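Local structure of extracellular solute-binding protein family 1 (Alicyclobacillus acidocaldarius subsp. acidocaldarius, 4OVJ) at residues L27-W32 against Q296-Y301; Q67-L72 against Y89-A94. The protein probably captures a small solute outside the cell membrane and delivers it to an ABC-type importer. One frame throughout, in Å; residues are numbered along the deposited sequence.

Interaction 1: residues L27-W32 against Q296-Y301; sequences LTFGFW and QFWSIY
F29 and W298 meet at the all-aromatic end of this contact, where CZ of F29 lies 3.7 Å from CZ3 of W298. The tryptophan atom lies at the edge of the phenyl ring, close to its plane; with centroids 5.7 Å apart and planes at 67°, the pair is an oblique aromatic contact. F29 holds CG anti to the backbone N (chi1 173°), which carries its ring across to W298, and F31 CD1 sits 3.9 Å above the centre of one F29 face. Beyond the segments, F313 joins F29 edge-to-face, and V314, L317 and L318 pack on W298, so helix 307-319 covers this part.

The other end is polar and bridged by water, though buried as well. NE2 of Q296 stands 3.2 Å above the W32 ring plane, offset toward the rim, and comes within 3.6 Å of CZ2 of W32; amide and ring planes are 49° apart. A water accepts from NE2 of Q296 at 2.8 Å and donates to the backbone O of W32 at 2.7 Å, an oxygen that also accepts a hydrogen bond from NE2 of Q86. Q296 OE1 takes hydrogen bonds from R331 and N134, so both ends of the amide are engaged and its flip state is well defined.

F29 and I300 are the nearest CA pair, at 9.2 Å, too far for direct strand pairing: strand 84-87 runs between, parallel to 25-31 and antiparallel to 293-300. This strand order, with the late strand returning antiparallel, is that of the lobe sheet in type II periplasmic binding proteins.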
ATOM      1  N   LEU A  27      -6.996 -29.207  -5.023  1.00 11.03           N
ATOM      2  CA  LEU A  27      -7.406 -27.827  -5.269  1.00 10.78           C
ATOM      3  C   LEU A  27      -6.517 -27.237  -6.334  1.00  9.58           C
ATOM      4  O   LEU A  27      -5.297 -27.393  -6.265  1.00 10.02           O
ATOM      5  CB  LEU A  27      -7.226 -26.967  -4.018  1.00 11.18           C
ATOM      6  CG  LEU A  27      -7.980 -27.390  -2.765  1.00 13.06           C
ATOM      7  CD1 LEU A  27      -7.483 -26.624  -1.552  1.00 13.73           C
ATOM      8  CD2 LEU A  27      -9.464 -27.150  -2.953  1.00 15.06           C
ATOM      9  N   THR A  28      -7.104 -26.532  -7.296  1.00  8.90           N
ATOM     10  CA  THR A  28      -6.317 -25.726  -8.243  1.00  8.86           C
ATOM     11  C   THR A  28      -6.134 -24.311  -7.680  1.00  7.66           C
ATOM     12  O   THR A  28      -7.007 -23.797  -6.992  1.00  7.77           O
ATOM     13  CB  THR A  28      -7.008 -25.643  -9.611  1.00  9.94           C
ATOM     14  OG1 THR A  28      -8.381 -25.308  -9.419  1.00 11.77           O
ATOM     15  CG2 THR A  28      -6.893 -26.980 -10.333  1.00 12.06           C
ATOM     16  N   PHE A  29      -4.990 -23.699  -7.974  1.00  7.74           N
ATOM     17  CA  PHE A  29      -4.580 -22.434  -7.376  1.00  8.00           C
ATOM     18  C   PHE A  29      -3.940 -21.565  -8.440  1.00  7.81           C
ATOM     19  O   PHE A  29      -2.820 -21.834  -8.875  1.00  8.62           O
ATOM     20  CB  PHE A  29      -3.597 -22.710  -6.243  1.00  8.25           C
ATOM     21  CG  PHE A  29      -2.956 -21.478  -5.627  1.00  8.42           C
ATOM     22  CD1 PHE A  29      -3.613 -20.260  -5.556  1.00  8.57           C
ATOM     23  CD2 PHE A  29      -1.702 -21.583  -5.040  1.00  9.09           C
ATOM     24  CE1 PHE A  29      -3.026 -19.162  -4.944  1.00  9.19           C
ATOM     25  CE2 PHE A  29      -1.112 -20.493  -4.441  1.00 10.00           C
ATOM     26  CZ  PHE A  29      -1.771 -19.282  -4.382  1.00  9.21           C
ATOM     27  N   GLY A  30      -4.673 -20.534  -8.861  1.00  7.62           N
ATOM     28  CA  GLY A  30      -4.195 -19.587  -9.854  1.00  8.08           C
ATOM     29  C   GLY A  30      -3.572 -18.365  -9.191  1.00  7.94           C
ATOM     30  O   GLY A  30      -4.093 -17.844  -8.217  1.00  7.66           O
ATOM     31  N   PHE A  31      -2.446 -17.911  -9.727  1.00  8.14           N
ATOM     32  CA  PHE A  31      -1.821 -16.687  -9.240  1.00  8.60           C
ATOM     33  C   PHE A  31      -0.943 -16.084 -10.321  1.00  8.52           C
ATOM     34  O   PHE A  31      -0.633 -16.747 -11.308  1.00  8.45           O
ATOM     35  CB  PHE A  31      -1.045 -16.939  -7.936  1.00  9.14           C
ATOM     36  CG  PHE A  31       0.106 -17.870  -8.090  1.00 11.74           C
ATOM     37  CD1 PHE A  31      -0.089 -19.247  -8.066  1.00 12.37           C
ATOM     38  CD2 PHE A  31       1.392 -17.372  -8.250  1.00 13.91           C
ATOM     39  CE1 PHE A  31       0.984 -20.114  -8.204  1.00 14.00           C
ATOM     40  CE2 PHE A  31       2.464 -18.236  -8.390  1.00 14.69           C
ATOM     41  CZ  PHE A  31       2.258 -19.602  -8.375  1.00 11.67           C
ATOM     42  N   TRP A  32      -0.609 -14.810 -10.153  1.00  9.45           N
ATOM     43  CA  TRP A  32       0.281 -14.096 -11.060  1.00  9.33           C
ATOM     44  C   TRP A  32       1.526 -13.688 -10.306  1.00 10.45           C
ATOM     45  O   TRP A  32       1.571 -13.718  -9.074  1.00 11.85           O
ATOM     46  CB  TRP A  32      -0.386 -12.844 -11.645  1.00  9.51           C
ATOM     47  CG  TRP A  32      -0.417 -11.630 -10.719  1.00  8.99           C
ATOM     48  CD1 TRP A  32       0.572 -10.704 -10.554  1.00 10.41           C
ATOM     49  CD2 TRP A  32      -1.482 -11.228  -9.850  1.00  8.47           C
ATOM     50  NE1 TRP A  32       0.200  -9.762  -9.635  1.00 11.35           N
ATOM     51  CE2 TRP A  32      -1.060 -10.049  -9.189  1.00 10.03           C
ATOM     52  CE3 TRP A  32      -2.756 -11.737  -9.575  1.00  9.38           C
ATOM     53  CZ2 TRP A  32      -1.864  -9.374  -8.261  1.00 11.53           C
ATOM     54  CZ3 TRP A  32      -3.560 -11.072  -8.644  1.00  9.57           C
ATOM     55  CH2 TRP A  32      -3.105  -9.902  -7.993  1.00 11.05           C
ATOM     56  N   GLN A 296      -2.637  -7.562  -2.616  1.00 10.55           N
ATOM     57  CA  GLN A 296      -3.394  -8.526  -3.405  1.00  9.97           C
ATOM     58  C   GLN A 296      -4.322  -9.218  -2.435  1.00  8.26           C
ATOM     59  O   GLN A 296      -4.293  -8.928  -1.246  1.00  8.50           O
ATOM     60  CB  GLN A 296      -2.512  -9.599  -4.066  1.00 13.32           C
ATOM     61  CG  GLN A 296      -1.093  -9.240  -4.424  1.00 16.02           C
ATOM     62  CD  GLN A 296      -0.300 -10.447  -4.858  1.00 16.07           C
ATOM     63  OE1 GLN A 296      -0.489 -11.560  -4.329  1.00 16.78           O
ATOM     64  NE2 GLN A 296       0.591 -10.250  -5.807  1.00 17.88           N
ATOM     65  N   PHE A 297      -5.137 -10.130  -2.939  1.00  7.49           N
ATOM     66  CA  PHE A 297      -6.109 -10.868  -2.146  1.00  7.98           C
ATOM     67  C   PHE A 297      -6.063 -12.344  -2.493  1.00  7.95           C
ATOM     68  O   PHE A 297      -5.753 -12.710  -3.626  1.00  8.66           O
ATOM     69  CB  PHE A 297      -7.547 -10.424  -2.449  1.00  8.49           C
ATOM     70  CG  PHE A 297      -7.849  -9.007  -2.115  1.00  8.36           C
ATOM     71  CD1 PHE A 297      -7.474  -7.989  -2.976  1.00  9.52           C
ATOM     72  CD2 PHE A 297      -8.569  -8.682  -0.967  1.00  7.61           C
ATOM     73  CE1 PHE A 297      -7.741  -6.669  -2.669  1.00  9.89           C
ATOM     74  CE2 PHE A 297      -8.860  -7.361  -0.674  1.00  8.26           C
ATOM     75  CZ  PHE A 297      -8.430  -6.354  -1.519  1.00  9.24           C
ATOM     76  N   TRP A 298      -6.431 -13.182  -1.524  1.00  8.44           N
ATOM     77  CA  TRP A 298      -6.805 -14.562  -1.791  1.00  7.94           C
ATOM     78  C   TRP A 298      -8.328 -14.626  -1.891  1.00  7.60           C
ATOM     79  O   TRP A 298      -9.027 -14.149  -1.004  1.00  7.51           O
ATOM     80  CB  TRP A 298      -6.368 -15.510  -0.678  1.00  9.22           C
ATOM     81  CG  TRP A 298      -4.929 -15.482  -0.320  1.00  9.69           C
ATOM     82  CD1 TRP A 298      -4.426 -15.318   0.932  1.00 10.94           C
ATOM     83  CD2 TRP A 298      -3.799 -15.622  -1.192  1.00  9.66           C
ATOM     84  NE1 TRP A 298      -3.061 -15.358   0.904  1.00 10.97           N
ATOM     85  CE2 TRP A 298      -2.645 -15.539  -0.387  1.00 10.30           C
ATOM     86  CE3 TRP A 298      -3.647 -15.806  -2.571  1.00  9.30           C
ATOM     87  CZ2 TRP A 298      -1.365 -15.623  -0.918  1.00 10.11           C
ATOM     88  CZ3 TRP A 298      -2.372 -15.902  -3.090  1.00  9.77           C
ATOM     89  CH2 TRP A 298      -1.253 -15.814  -2.266  1.00 10.07           C
ATOM     90  N   SER A 299      -8.816 -15.249  -2.962  1.00  7.32           N
ATOM     91  CA  SER A 299     -10.237 -15.473  -3.163  1.00  7.01           C
ATOM     92  C   SER A 299     -10.462 -16.958  -3.496  1.00  6.82           C
ATOM     93  O   SER A 299      -9.550 -17.662  -3.945  1.00  8.07           O
ATOM     94  CB  SER A 299     -10.752 -14.592  -4.301  1.00  7.38           C
ATOM     95  OG  SER A 299     -10.726 -13.200  -3.985  1.00  7.96           O
ATOM     96  N   ILE A 300     -11.679 -17.416  -3.268  1.00  6.27           N
ATOM     97  CA  ILE A 300     -12.071 -18.787  -3.541  1.00  6.97           C
ATOM     98  C   ILE A 300     -13.215 -18.779  -4.557  1.00  6.85           C
ATOM     99  O   ILE A 300     -14.113 -17.941  -4.487  1.00  7.26           O
ATOM    100  CB  ILE A 300     -12.493 -19.508  -2.248  1.00  7.67           C
ATOM    101  CG1 ILE A 300     -11.320 -19.574  -1.274  1.00  8.56           C
ATOM    102  CG2 ILE A 300     -13.009 -20.928  -2.528  1.00  7.72           C
ATOM    103  CD1 ILE A 300     -11.669 -20.092   0.104  1.00  9.34           C
ATOM    104  N   TYR A 301     -13.179 -19.730  -5.489  1.00  7.55           N
ATOM    105  CA  TYR A 301     -14.234 -19.878  -6.484  1.00  7.64           C
ATOM    106  C   TYR A 301     -15.565 -20.184  -5.815  1.00  7.88           C
ATOM    107  O   TYR A 301     -15.651 -21.093  -4.989  1.00  7.98           O
ATOM    108  CB  TYR A 301     -13.870 -21.015  -7.427  1.00  8.46           C
ATOM    109  CG  TYR A 301     -14.782 -21.251  -8.604  1.00  9.42           C
ATOM    110  CD1 TYR A 301     -15.427 -20.204  -9.245  1.00 10.56           C
ATOM    111  CD2 TYR A 301     -14.943 -22.538  -9.113  1.00 11.40           C
ATOM    112  CE1 TYR A 301     -16.244 -20.434 -10.345  1.00 12.21           C
ATOM    113  CE2 TYR A 301     -15.741 -22.777 -10.214  1.00 13.65           C
ATOM    114  CZ  TYR A 301     -16.389 -21.729 -10.827  1.00 13.67           C
ATOM    115  OH  TYR A 301     -17.188 -21.986 -11.922  1.00 17.10           O
TER
HETATM  116  O   HOH W   1       2.273 -12.074  -7.059  1.00 18.83           O

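Interaction 2: residues Q67-L72 against Y89-A94; sequences QYFTKL and YEYIDA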
ATOM      1  N   GLN A  67      -1.308 -10.801 -18.150  0.50 12.43           N
ATOM      2  CA  GLN A  67      -1.467 -12.109 -18.782  0.50 13.08           C
ATOM      3  C   GLN A  67      -2.401 -12.977 -17.956  0.50 10.99           C
ATOM      4  O   GLN A  67      -3.314 -13.614 -18.487  0.50 10.90           O
ATOM      5  CB  GLN A  67      -0.122 -12.809 -18.926  0.50 15.79           C
ATOM      6  CG  GLN A  67      -0.203 -14.122 -19.685  0.50 18.56           C
ATOM      7  CD  GLN A  67       1.137 -14.814 -19.787  0.50 22.29           C
ATOM      8  OE1 GLN A  67       1.236 -16.028 -19.630  0.50 26.29           O
ATOM      9  NE2 GLN A  67       2.178 -14.042 -20.054  0.50 18.04           N
ATOM     10  N   TYR A  68      -2.173 -12.979 -16.649  1.00  9.90           N
ATOM     11  CA  TYR A  68      -2.996 -13.748 -15.715  1.00  9.26           C
ATOM     12  C   TYR A  68      -4.459 -13.351 -15.797  1.00  8.47           C
ATOM     13  O   TYR A  68      -5.322 -14.207 -15.986  1.00  8.57           O
ATOM     14  CB  TYR A  68      -2.498 -13.559 -14.298  1.00  8.91           C
ATOM     15  CG  TYR A  68      -3.395 -14.105 -13.220  1.00  8.00           C
ATOM     16  CD1 TYR A  68      -3.423 -15.460 -12.924  1.00  9.02           C
ATOM     17  CD2 TYR A  68      -4.187 -13.251 -12.458  1.00  8.21           C
ATOM     18  CE1 TYR A  68      -4.236 -15.956 -11.916  1.00  7.91           C
ATOM     19  CE2 TYR A  68      -4.977 -13.731 -11.434  1.00  8.24           C
ATOM     20  CZ  TYR A  68      -5.002 -15.092 -11.174  1.00  8.40           C
ATOM     21  OH  TYR A  68      -5.758 -15.571 -10.147  1.00  8.87           O
ATOM     22  N   PHE A  69      -4.742 -12.056 -15.701  1.00  8.40           N
ATOM     23  CA  PHE A  69      -6.142 -11.624 -15.696  1.00  9.09           C
ATOM     24  C   PHE A  69      -6.832 -11.784 -17.035  1.00  9.57           C
ATOM     25  O   PHE A  69      -8.026 -12.085 -17.085  1.00  9.99           O
ATOM     26  CB  PHE A  69      -6.298 -10.219 -15.126  1.00  9.53           C
ATOM     27  CG  PHE A  69      -6.290 -10.210 -13.628  1.00  9.77           C
ATOM     28  CD1 PHE A  69      -7.371 -10.726 -12.923  1.00 11.22           C
ATOM     29  CD2 PHE A  69      -5.195  -9.748 -12.921  1.00 10.05           C
ATOM     30  CE1 PHE A  69      -7.379 -10.756 -11.535  1.00  9.77           C
ATOM     31  CE2 PHE A  69      -5.202  -9.784 -11.541  1.00  9.54           C
ATOM     32  CZ  PHE A  69      -6.291 -10.288 -10.853  1.00  9.71           C
ATOM     33  N   THR A  70      -6.080 -11.619 -18.112  1.00  9.68           N
ATOM     34  CA  THR A  70      -6.640 -11.831 -19.437  1.00 10.53           C
ATOM     35  C   THR A  70      -7.101 -13.289 -19.596  1.00 10.38           C
ATOM     36  O   THR A  70      -8.231 -13.554 -20.031  1.00 10.78           O
ATOM     37  CB  THR A  70      -5.626 -11.419 -20.503  1.00 12.09           C
ATOM     38  OG1 THR A  70      -5.335 -10.021 -20.346  1.00 12.73           O
ATOM     39  CG2 THR A  70      -6.175 -11.670 -21.897  1.00 12.77           C
ATOM     40  N   LYS A  71      -6.242 -14.228 -19.219  0.50 10.69           N
ATOM     41  CA  LYS A  71      -6.591 -15.646 -19.296  0.50 11.81           C
ATOM     42  C   LYS A  71      -7.671 -16.010 -18.289  0.50 11.12           C
ATOM     43  O   LYS A  71      -8.589 -16.746 -18.612  0.50 11.40           O
ATOM     44  CB  LYS A  71      -5.363 -16.527 -19.068  0.50 13.96           C
ATOM     45  CG  LYS A  71      -4.329 -16.422 -20.169  0.50 17.55           C
ATOM     46  CD  LYS A  71      -3.448 -17.658 -20.278  0.50 22.52           C
ATOM     47  CE  LYS A  71      -2.252 -17.411 -21.189  0.50 25.42           C
ATOM     48  NZ  LYS A  71      -1.356 -16.322 -20.730  0.50 25.19           N
ATOM     49  N   LEU A  72      -7.563 -15.489 -17.068  1.00 10.30           N
ATOM     50  CA  LEU A  72      -8.516 -15.838 -16.007  1.00 10.68           C
ATOM     51  C   LEU A  72      -9.938 -15.468 -16.416  1.00 10.37           C
ATOM     52  O   LEU A  72     -10.864 -16.239 -16.197  1.00 12.58           O
ATOM     53  CB  LEU A  72      -8.181 -15.148 -14.701  1.00 10.47           C
ATOM     54  CG  LEU A  72      -9.002 -15.555 -13.464  1.00 10.84           C
ATOM     55  CD1 LEU A  72      -8.694 -16.995 -13.078  1.00 12.43           C
ATOM     56  CD2 LEU A  72      -8.674 -14.601 -12.326  1.00 10.88           C
ATOM     57  N   TYR A  89      -7.413  -5.743  -6.235  1.00  9.52           N
ATOM     58  CA  TYR A  89      -8.406  -4.727  -5.872  1.00 10.36           C
ATOM     59  C   TYR A  89      -9.155  -4.163  -7.080  1.00 10.81           C
ATOM     60  O   TYR A  89     -10.354  -3.882  -6.991  1.00 15.14           O
ATOM     61  CB  TYR A  89      -7.723  -3.604  -5.081  1.00 10.52           C
ATOM     62  CG  TYR A  89      -8.651  -2.696  -4.307  1.00 10.30           C
ATOM     63  CD1 TYR A  89      -9.664  -3.209  -3.500  1.00 10.11           C
ATOM     64  CD2 TYR A  89      -8.496  -1.317  -4.363  1.00 10.22           C
ATOM     65  CE1 TYR A  89     -10.509  -2.375  -2.786  1.00 10.14           C
ATOM     66  CE2 TYR A  89      -9.327  -0.470  -3.653  1.00 10.80           C
ATOM     67  CZ  TYR A  89     -10.341  -1.001  -2.867  1.00  9.53           C
ATOM     68  OH  TYR A  89     -11.172  -0.158  -2.168  1.00 10.83           O
ATOM     69  N   GLU A  90      -8.458  -4.010  -8.201  1.00 11.99           N
ATOM     70  CA  GLU A  90      -9.051  -3.502  -9.447  1.00 14.81           C
ATOM     71  C   GLU A  90     -10.197  -4.378  -9.996  1.00 14.64           C
ATOM     72  O   GLU A  90     -11.138  -3.865 -10.627  1.00 15.92           O
ATOM     73  CB  GLU A  90      -7.955  -3.366 -10.520  1.00 19.83           C
ATOM     74  CG  GLU A  90      -8.472  -2.956 -11.898  1.00 27.20           C
ATOM     75  CD  GLU A  90      -7.378  -2.666 -12.912  1.00 35.02           C
ATOM     76  OE1 GLU A  90      -6.182  -2.917 -12.626  1.00 32.78           O
ATOM     77  OE2 GLU A  90      -7.730  -2.187 -14.014  1.00 49.07           O
ATOM     78  N   TYR A  91     -10.101  -5.685  -9.786  1.00 13.51           N
ATOM     79  CA  TYR A  91     -11.003  -6.640 -10.422  1.00 13.28           C
ATOM     80  C   TYR A  91     -11.981  -7.351  -9.497  1.00 11.47           C
ATOM     81  O   TYR A  91     -12.907  -8.031  -9.964  1.00 11.97           O
ATOM     82  CB  TYR A  91     -10.172  -7.684 -11.151  1.00 14.06           C
ATOM     83  CG  TYR A  91      -9.426  -7.137 -12.353  1.00 16.53           C
ATOM     84  CD1 TYR A  91     -10.103  -6.541 -13.406  1.00 24.17           C
ATOM     85  CD2 TYR A  91      -8.051  -7.216 -12.427  1.00 17.31           C
ATOM     86  CE1 TYR A  91      -9.419  -6.042 -14.502  1.00 26.92           C
ATOM     87  CE2 TYR A  91      -7.359  -6.735 -13.518  1.00 18.12           C
ATOM     88  CZ  TYR A  91      -8.040  -6.148 -14.548  1.00 22.73           C
ATOM     89  OH  TYR A  91      -7.334  -5.674 -15.623  1.00 26.39           O
ATOM     90  N   ILE A  92     -11.815  -7.194  -8.193  1.00 10.19           N
ATOM     91  CA  ILE A  92     -12.603  -7.978  -7.257  1.00 11.60           C
ATOM     92  C   ILE A  92     -14.101  -7.661  -7.372  1.00 11.58           C
ATOM     93  O   ILE A  92     -14.924  -8.572  -7.291  1.00 12.22           O
ATOM     94  CB  ILE A  92     -12.079  -7.850  -5.804  1.00 12.93           C
ATOM     95  CG1 ILE A  92     -12.760  -8.889  -4.906  1.00 15.13           C
ATOM     96  CG2 ILE A  92     -12.237  -6.431  -5.277  1.00 13.69           C
ATOM     97  CD1 ILE A  92     -12.052  -9.086  -3.584  1.00 17.49           C
ATOM     98  N   ASP A  93     -14.453  -6.391  -7.602  1.00 11.73           N
ATOM     99  CA  ASP A  93     -15.865  -6.021  -7.724  1.00 12.77           C
ATOM    100  C   ASP A  93     -16.511  -6.787  -8.869  1.00 12.96           C
ATOM    101  O   ASP A  93     -17.613  -7.335  -8.716  1.00 14.13           O
ATOM    102  CB  ASP A  93     -16.037  -4.516  -7.956  1.00 15.81           C
ATOM    103  CG  ASP A  93     -17.496  -4.118  -8.161  1.00 19.41           C
ATOM    104  OD1 ASP A  93     -18.231  -4.022  -7.156  1.00 24.71           O
ATOM    105  OD2 ASP A  93     -17.905  -3.888  -9.330  1.00 24.37           O
ATOM    106  N   ALA A  94     -15.832  -6.811 -10.012  1.00 12.70           N
ATOM    107  CA  ALA A  94     -16.380  -7.452 -11.209  1.00 14.36           C
ATOM    108  C   ALA A  94     -16.622  -8.943 -10.973  1.00 13.62           C
ATOM    109  O   ALA A  94     -17.720  -9.452 -11.230  1.00 14.72           O
ATOM    110  CB  ALA A  94     -15.459  -7.233 -12.396  1.00 16.74           C
TER
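F69 and Y91 carry the whole contact between these segments, and it is aromatic in kind. CD2 of Y91 lies 3.5 Å above the F69 plane, over the ring centre, and its closest approach is 3.6 Å to F69 CD1. CE2 of Y91 also comes to 3.6 Å from F69 CG, so one long side of the tyrosine ring rests on the phenylalanine face. Centroids 4.5 Å apart and planes inclined at 38° make the pair oblique. Both residues turn CG anti to their carbonyl carbon (chi1 -81° for F69), and each CB points at the opposing segment.

Apolar contacts within the segments extend the layer. Y68 CD2 lies 3.6 Å above the opposite face of F69, which is therefore clasped between two tyrosines, while E90 CG sits 4.0 Å above one face of Y91. Replacing F69 with an alanine would probably cost Y91 its partner in this contact, leaving it F65 on helix 65-77, and open a gap between Y91 and Y68.

Hydrogen bonds near by serve helix 65-77 and its tie to the sheet, and none links the two segments. The L72 N to Y68 O bond of 2.8 Å belongs to the regular helix, and Y68 OH reaches the backbone O of Q86 on strand 84-87.

Across the interface the chemistry is dispersion between ring carbons, which implies that this ring pair itself depends on shape and close fit, while the Y68 bond supplies a directional tie between helix and strand.

How the interactions relate
Interactions 1 and 2 have centres 11 Å apart and touch directly: W32 CZ3 is 3.6 Å from F69 CE2, and W32 CB is 3.5 Å from Y68 CB. Along the chain, 67-72 and 89-94 are nested inside the long loop that 27-32 and 296-301 close. Strand 84-87 connects them in space, running between the two strands of interaction 1 and leading into segment 89-94, while helix 65-77 packs on that strand through Y68, F69 and L72. W32 at the strand end joins Y68 and F69, so the two contacts share an aromatic cluster beside the sheet of a single lobe; in this family the solute is typically held between two such lobes.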